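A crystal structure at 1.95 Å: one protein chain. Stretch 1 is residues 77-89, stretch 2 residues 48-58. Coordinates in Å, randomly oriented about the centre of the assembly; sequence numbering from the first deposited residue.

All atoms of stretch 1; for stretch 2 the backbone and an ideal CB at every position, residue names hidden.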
# COMPACT_ATOMS: atom_id res chain seq x y z
N ALA A 77 18.47 16.67 8.67
CA ALA A 77 17.29 17.23 9.31
C ALA A 77 16.02 16.89 8.54
O ALA A 77 15.02 16.44 9.12
CB ALA A 77 17.46 18.78 9.48
N LEU A 78 16.09 17.09 7.22
CA LEU A 78 14.99 16.84 6.34
C LEU A 78 14.63 15.35 6.32
O LEU A 78 13.45 15.01 6.41
CB LEU A 78 15.33 17.35 4.94
CG LEU A 78 14.31 17.10 3.85
CD1 LEU A 78 12.92 17.63 4.26
CD2 LEU A 78 14.83 17.69 2.54
N VAL A 79 15.64 14.48 6.23
CA VAL A 79 15.43 13.02 6.22
C VAL A 79 14.67 12.59 7.49
O VAL A 79 13.68 11.90 7.41
CB VAL A 79 16.76 12.23 6.03
CG1 VAL A 79 16.52 10.74 6.19
CG2 VAL A 79 17.38 12.49 4.64
N GLU A 80 15.12 13.08 8.64
CA GLU A 80 14.52 12.81 9.92
C GLU A 80 13.12 13.37 10.04
O GLU A 80 12.25 12.72 10.57
CB GLU A 80 15.43 13.35 11.05
CG GLU A 80 14.88 13.18 12.45
CD GLU A 80 15.93 13.55 13.50
OE1 GLU A 80 17.02 12.94 13.50
OE2 GLU A 80 15.67 14.47 14.31
N SER A 81 12.91 14.58 9.51
CA SER A 81 11.58 15.23 9.57
C SER A 81 10.54 14.57 8.68
O SER A 81 9.35 14.63 8.99
CB SER A 81 11.68 16.73 9.22
OG SER A 81 12.62 17.43 10.08
N LEU A 82 10.99 13.95 7.59
CA LEU A 82 10.09 13.22 6.67
C LEU A 82 9.56 11.98 7.38
O LEU A 82 8.36 11.75 7.42
CB LEU A 82 10.81 12.85 5.38
CG LEU A 82 11.09 14.00 4.40
CD1 LEU A 82 12.14 13.58 3.40
CD2 LEU A 82 9.84 14.59 3.66
N TYR A 83 10.49 11.21 7.94
CA TYR A 83 10.16 10.05 8.73
C TYR A 83 9.25 10.41 9.90
O TYR A 83 8.25 9.70 10.16
CB TYR A 83 11.47 9.41 9.22
CG TYR A 83 11.28 8.38 10.27
CD1 TYR A 83 11.06 7.03 9.92
CD2 TYR A 83 11.28 8.73 11.61
CE1 TYR A 83 10.88 6.10 10.86
CE2 TYR A 83 11.05 7.80 12.57
CZ TYR A 83 10.88 6.48 12.19
OH TYR A 83 10.67 5.55 13.13
N GLN A 84 9.61 11.45 10.66
CA GLN A 84 8.77 11.88 11.82
C GLN A 84 7.35 12.36 11.45
O GLN A 84 6.37 12.14 12.21
CB GLN A 84 9.51 12.92 12.68
CG GLN A 84 10.75 12.29 13.32
CD GLN A 84 11.43 13.18 14.34
OE1 GLN A 84 11.28 14.40 14.33
NE2 GLN A 84 12.20 12.56 15.21
N ALA A 85 7.22 12.97 10.28
CA ALA A 85 5.94 13.48 9.80
C ALA A 85 4.97 12.32 9.61
O ALA A 85 3.78 12.40 9.96
CB ALA A 85 6.12 14.24 8.51
N TYR A 86 5.49 11.23 9.06
CA TYR A 86 4.73 10.00 8.87
C TYR A 86 4.47 9.31 10.20
O TYR A 86 3.36 8.86 10.45
CB TYR A 86 5.48 9.06 7.94
CG TYR A 86 4.71 7.83 7.54
CD1 TYR A 86 3.95 7.84 6.37
CD2 TYR A 86 4.69 6.67 8.36
CE1 TYR A 86 3.22 6.74 5.98
CE2 TYR A 86 3.92 5.52 7.97
CZ TYR A 86 3.22 5.58 6.76
OH TYR A 86 2.46 4.54 6.30
N THR A 87 5.50 9.20 11.03
CA THR A 87 5.37 8.41 12.26
C THR A 87 4.64 9.17 13.39
O THR A 87 4.39 8.59 14.42
CB THR A 87 6.74 7.91 12.78
OG1 THR A 87 7.61 9.04 12.93
CG2 THR A 87 7.39 6.94 11.81
N ASP A 88 4.35 10.46 13.20
CA ASP A 88 3.53 11.25 14.13
C ASP A 88 2.05 10.84 14.00
O ASP A 88 1.29 11.34 13.15
CB ASP A 88 3.73 12.77 13.88
CG ASP A 88 2.79 13.65 14.72
OD1 ASP A 88 2.54 13.33 15.91
OD2 ASP A 88 2.29 14.67 14.18
N ASN A 89 1.66 9.88 14.82
CA ASN A 89 0.32 9.32 14.77
C ASN A 89 -0.00 8.55 16.06
O ASN A 89 0.87 8.24 16.88
CB ASN A 89 0.15 8.41 13.53
CG ASN A 89 1.14 7.26 13.50
OD1 ASN A 89 1.19 6.44 14.44
ND2 ASN A 89 1.96 7.20 12.43
N UNK A 48 4.40 16.42 -4.08
CA UNK A 48 2.96 16.22 -3.89
C UNK A 48 2.55 15.62 -2.55
O UNK A 48 1.57 14.89 -2.50
CB UNK A 48 2.43 15.32 -5.01
N UNK A 49 3.25 15.93 -1.47
CA UNK A 49 2.86 15.42 -0.15
C UNK A 49 1.59 16.11 0.40
O UNK A 49 0.94 15.59 1.28
CB UNK A 49 4.02 15.61 0.83
N UNK A 50 1.25 17.28 -0.15
CA UNK A 50 0.13 18.07 0.33
C UNK A 50 0.51 19.16 1.33
O UNK A 50 1.51 19.10 2.03
CB UNK A 50 -0.90 17.14 0.97
N UNK A 51 -0.34 20.17 1.42
CA UNK A 51 -0.07 21.31 2.26
C UNK A 51 0.24 21.03 3.71
O UNK A 51 1.19 21.63 4.28
CB UNK A 51 -1.27 22.25 2.20
N UNK A 52 -0.57 20.18 4.33
CA UNK A 52 -0.46 19.95 5.75
C UNK A 52 0.87 19.29 6.04
O UNK A 52 1.49 19.59 7.04
CB UNK A 52 -1.62 19.10 6.26
N UNK A 53 1.27 18.36 5.19
CA UNK A 53 2.56 17.66 5.32
C UNK A 53 3.76 18.57 5.04
O UNK A 53 4.76 18.50 5.74
CB UNK A 53 2.60 16.46 4.37
N UNK A 54 3.66 19.41 4.01
CA UNK A 54 4.70 20.43 3.76
C UNK A 54 4.92 21.24 5.04
O UNK A 54 6.04 21.39 5.48
CB UNK A 54 4.31 21.35 2.60
N UNK A 55 3.82 21.72 5.62
CA UNK A 55 3.88 22.51 6.84
C UNK A 55 4.51 21.75 8.02
O UNK A 55 5.37 22.27 8.72
CB UNK A 55 2.47 22.97 7.22
N UNK A 56 4.07 20.53 8.26
CA UNK A 56 4.63 19.71 9.34
C UNK A 56 6.13 19.40 9.13
O UNK A 56 6.92 19.51 10.07
CB UNK A 56 3.84 18.40 9.45
N UNK A 57 6.54 19.08 7.91
CA UNK A 57 7.96 18.75 7.63
C UNK A 57 8.85 20.00 7.76
O UNK A 57 9.91 19.97 8.38
CB UNK A 57 8.10 18.15 6.23
N UNK A 58 8.42 21.10 7.14
CA UNK A 58 9.15 22.38 7.26
C UNK A 58 9.33 22.78 8.72
O UNK A 58 10.44 23.19 9.11
CB UNK A 58 8.41 23.49 6.51

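Position 48 has a positive phi (59°) and lies far from stretch 1. Its backbone angles suit glycine, asparagine or aspartate, though others can adopt them. The residue is Asp48, the first to leave helical angles after a preceding helix.

At position 49 CA-to-CB points toward stretch 1, but nothing of it lies within 5.5 Å of the ideal CB. A short side chain would not reach stretch 1. A long, flexible apolar one could reach the end of Leu82. The residue is Met49, and its CE lies 3.6 Å from Leu82 CD2.

Position 50 has phi 95° and psi 157°. Any CB would be jammed against the carbonyl O of the residue before. This calls for glycine, and the residue is Gly50. It takes the N-cap position of the helix that follows.

Positions 51, 52, 54 and 55 are out of reach of stretch 1, which sets no demand on them. They are Met51, Lys52, Val54 and Leu55.

At position 53 CA-to-CB points sideways, and nothing of stretch 1 lies within 5.5 Å of the ideal CB. A longer side chain could turn back to Ala85; methionine or leucine would be reasonable. The residue is Met53. Its SD lies 3.9 Å from Ala85 CB, and its CE packs 3.6 Å from Ala85 O.

At position 56 CA-to-CB points toward stretch 1, with the ideal CB 4.8 Å from Ala85 CB. Beyond Ala85 lies the carboxylate of Asp88. A long chain with an apolar stem and a positive end would suit, so lysine or arginine. The residue is Lys56. Its CD lies 3.9 Å from Ala85 CA, and its CE 3.2 Å from Asp88 OD2. The amine turns aside: NZ is 4.5 Å from Asp88 OD2, so the charges are near but form no salt bridge.

Position 57 has the closest CA pair, its CA 5.4 Å from Ser81 CA. CA-to-CB points sideways. The ideal CB is 4.6 Å from Ser81 O, 4.7 Å from Leu82 CD2 and 4.9 Å from Ala85 CB. Leu78 completes the hollow. A compact apolar side chain fits: valine, isoleucine or perhaps alanine. The residue is Val57, a knob among these four residues. CG1 lies 3.7 Å from Leu78 CD1, and CG2 3.5 Å from Ala85 CB and 3.8 Å from Ser81 O; both methyls are about 4 Å from Leu82 CD2.

At position 58 CA-to-CB points away, so stretch 1 sets no preference. The residue is Ser58, whose OG is hydrogen-bonded elsewhere in the structure.

Stretch 2, residues 48-58: DMGMKMVLKVS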
# COMPACT_ATOMS: atom_id res chain seq x y z
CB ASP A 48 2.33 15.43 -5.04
CG ASP A 48 2.38 16.18 -6.38
OD1 ASP A 48 2.58 17.41 -6.44
OD2 ASP A 48 2.23 15.52 -7.41
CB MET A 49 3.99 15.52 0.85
CG MET A 49 4.53 16.99 1.06
SD MET A 49 5.68 17.02 2.41
CE MET A 49 7.06 16.06 1.82
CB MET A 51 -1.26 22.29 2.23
CG MET A 51 -1.59 22.78 0.86
SD MET A 51 -2.74 24.22 1.00
CE MET A 51 -4.22 23.36 1.48
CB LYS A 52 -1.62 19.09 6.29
CG LYS A 52 -2.98 19.79 6.18
CD LYS A 52 -3.98 19.24 7.21
CE LYS A 52 -5.11 20.27 7.50
NZ LYS A 52 -6.25 20.19 6.54
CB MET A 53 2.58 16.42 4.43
CG MET A 53 1.79 15.19 5.05
SD MET A 53 2.76 14.59 6.50
CE MET A 53 1.65 13.32 7.17
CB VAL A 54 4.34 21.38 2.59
CG1 VAL A 54 5.35 22.54 2.45
CG2 VAL A 54 4.31 20.59 1.30
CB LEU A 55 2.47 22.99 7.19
CG LEU A 55 2.32 23.74 8.51
CD1 LEU A 55 2.75 25.15 8.29
CD2 LEU A 55 0.89 23.64 9.01
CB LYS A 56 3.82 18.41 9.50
CG LYS A 56 4.16 17.63 10.78
CD LYS A 56 3.42 16.29 10.91
CE LYS A 56 2.04 16.47 11.53
NZ LYS A 56 1.10 17.04 10.52
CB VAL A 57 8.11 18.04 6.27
CG1 VAL A 57 9.60 17.92 5.86
CG2 VAL A 57 7.54 16.62 6.37
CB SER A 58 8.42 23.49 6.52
OG SER A 58 9.24 24.66 6.45
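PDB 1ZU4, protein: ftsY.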